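Local coordinates for protein transcriptional regulator, LacI family (Burkholderia phymatum, PDB 2RGY) that probably regulates transcription as a LacI-family DNA-binding transcriptional regulator whose periplasmic-binding-protein-like region probably senses a sugar or similar small effector, at residues L193-D198 with V219-Y224. Residues are numbered along the deposited sequence; the frame is centred on the assembly and turned at random.
Sequences LFCAND and VSVIGY
Phe-194 and Ile-222 meet on one face of two parallel neighbouring strands, 192-195 and 220-223, which helix 198-210 links as a beta-alpha-beta unit of the periplasmic-binding-protein-like fold. The pair illustrates how two strands can pack unequally on the two faces of their sheet. On the tight face, Phe-194 CD1 lies 3.8 Å from Ile-222 CG2. With CG anti to the backbone N (chi1 171°), the phenyl group also presents its edge to Tyr-224, CZ standing 3.8 Å from CD1 of the tyrosine. Phe-150 stacks on the Phe-194 ring, and Thr-122 and Leu-123 of helix 112-125 cover Ile-222. The looser side is buried too: Leu-193 CD2 and Val-221 CG2 are 4.5 Å apart, and helix 198-210 packs there, Ala-204 against the leucine and Phe-208 against the valine. Three backbone hydrogen bonds, Leu-193 N to Ser-220 O, Ile-222 N to Leu-193 O and Cys-195 N to Ile-222 O, join the strands, the last being the straightest at 179°. Past the strands Asn-197 N-caps the helix, its OD1 accepting from Met-200 N. Asp-198 OD2 accepts from Asp-227 N, beyond strand 220-223, and OD1 bonds Ser-239 OG. The Asp-198 backbone N donates to Tyr-224 O at 2.9 Å, a more bent bond (135°) with the donor off the carbonyl plane.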
loop_
_atom_site.group_PDB
_atom_site.type_symbol
_atom_site.label_atom_id
_atom_site.label_comp_id
_atom_site.label_asym_id
_atom_site.label_seq_id
_atom_site.Cartn_x
_atom_site.Cartn_y
_atom_site.Cartn_z
ATOM N N LEU A 193 5.271 -23.826 -3.139
ATOM C CA LEU A 193 4.458 -22.919 -3.952
ATOM C C LEU A 193 5.161 -21.617 -4.317
ATOM O O LEU A 193 5.760 -20.962 -3.468
ATOM C CB LEU A 193 3.161 -22.578 -3.203
ATOM C CG LEU A 193 2.277 -21.466 -3.790
ATOM C CD1 LEU A 193 1.711 -21.912 -5.121
ATOM C CD2 LEU A 193 1.148 -21.137 -2.823
ATOM N N PHE A 194 5.080 -21.252 -5.590
ATOM C CA PHE A 194 5.666 -20.010 -6.065
ATOM C C PHE A 194 4.551 -19.058 -6.488
ATOM O O PHE A 194 3.723 -19.396 -7.338
ATOM C CB PHE A 194 6.591 -20.270 -7.249
ATOM C CG PHE A 194 7.059 -19.023 -7.937
ATOM C CD1 PHE A 194 7.473 -17.910 -7.200
ATOM C CD2 PHE A 194 7.156 -18.983 -9.327
ATOM C CE1 PHE A 194 7.985 -16.773 -7.838
ATOM C CE2 PHE A 194 7.668 -17.850 -9.990
ATOM C CZ PHE A 194 8.085 -16.743 -9.246
ATOM N N CYS A 195 4.533 -17.879 -5.878
ATOM C CA CYS A 195 3.542 -16.855 -6.187
ATOM C C CYS A 195 4.204 -15.703 -6.935
ATOM O O CYS A 195 5.188 -15.132 -6.471
ATOM C CB CYS A 195 2.901 -16.344 -4.901
ATOM S SG CYS A 195 1.932 -17.606 -4.077
ATOM N N ALA A 196 3.637 -15.362 -8.086
ATOM C CA ALA A 196 4.154 -14.310 -8.958
ATOM C C ALA A 196 4.440 -12.963 -8.293
ATOM O O ALA A 196 5.205 -12.160 -8.834
ATOM C CB ALA A 196 3.211 -14.121 -10.145
ATOM N N ASN A 197 3.814 -12.703 -7.149
ATOM C CA ASN A 197 4.067 -11.465 -6.414
ATOM C C ASN A 197 3.722 -11.672 -4.945
ATOM O O ASN A 197 2.943 -12.567 -4.607
ATOM C CB ASN A 197 3.299 -10.274 -7.025
ATOM C CG ASN A 197 1.833 -10.218 -6.621
ATOM O OD1 ASN A 197 1.243 -11.207 -6.182
ATOM N ND2 ASN A 197 1.230 -9.043 -6.792
ATOM N N ASP A 198 4.332 -10.868 -4.081
ATOM C CA ASP A 198 4.115 -10.974 -2.640
ATOM C C ASP A 198 2.646 -10.840 -2.234
ATOM O O ASP A 198 2.203 -11.497 -1.290
ATOM C CB ASP A 198 4.952 -9.925 -1.893
ATOM C CG ASP A 198 6.450 -10.219 -1.951
ATOM O OD1 ASP A 198 6.833 -11.341 -2.341
ATOM O OD2 ASP A 198 7.251 -9.332 -1.598
ATOM N N VAL A 219 3.829 -26.645 3.806
ATOM C CA VAL A 219 4.055 -26.003 2.517
ATOM C C VAL A 219 5.022 -24.840 2.610
ATOM O O VAL A 219 4.898 -23.993 3.491
ATOM C CB VAL A 219 2.736 -25.468 1.920
ATOM C CG1 VAL A 219 3.014 -24.752 0.609
ATOM C CG2 VAL A 219 1.770 -26.609 1.686
ATOM N N SER A 220 5.988 -24.810 1.698
ATOM C CA SER A 220 6.967 -23.735 1.648
ATOM C C SER A 220 6.464 -22.778 0.586
ATOM O O SER A 220 6.104 -23.195 -0.504
ATOM C CB SER A 220 8.344 -24.277 1.271
ATOM O OG SER A 220 8.935 -24.949 2.368
ATOM N N VAL A 221 6.434 -21.495 0.917
ATOM C CA VAL A 221 5.921 -20.481 0.004
ATOM C C VAL A 221 6.945 -19.397 -0.284
ATOM O O VAL A 221 7.546 -18.855 0.632
ATOM C CB VAL A 221 4.658 -19.801 0.601
ATOM C CG1 VAL A 221 4.107 -18.763 -0.371
ATOM C CG2 VAL A 221 3.605 -20.849 0.930
ATOM N N ILE A 222 7.150 -19.082 -1.556
ATOM C CA ILE A 222 8.088 -18.022 -1.900
ATOM C C ILE A 222 7.395 -16.979 -2.767
ATOM O O ILE A 222 6.710 -17.319 -3.726
ATOM C CB ILE A 222 9.320 -18.555 -2.641
ATOM C CG1 ILE A 222 10.258 -17.392 -2.956
ATOM C CG2 ILE A 222 8.907 -19.268 -3.913
ATOM C CD1 ILE A 222 11.658 -17.829 -3.389
ATOM N N GLY A 223 7.568 -15.708 -2.419
ATOM C CA GLY A 223 6.933 -14.648 -3.178
ATOM C C GLY A 223 7.847 -13.983 -4.189
ATOM O O GLY A 223 8.939 -14.472 -4.467
ATOM N N TYR A 224 7.411 -12.849 -4.728
ATOM C CA TYR A 224 8.196 -12.144 -5.732
ATOM C C TYR A 224 7.969 -10.643 -5.573
ATOM O O TYR A 224 6.831 -10.204 -5.422
ATOM C CB TYR A 224 7.755 -12.601 -7.119
ATOM C CG TYR A 224 8.745 -12.340 -8.222
ATOM C CD1 TYR A 224 9.624 -13.335 -8.647
ATOM C CD2 TYR A 224 8.771 -11.114 -8.877
ATOM C CE1 TYR A 224 10.506 -13.115 -9.712
ATOM C CE2 TYR A 224 9.646 -10.875 -9.938
ATOM C CZ TYR A 224 10.511 -11.880 -10.356
ATOM O OH TYR A 224 11.355 -11.654 -11.430
#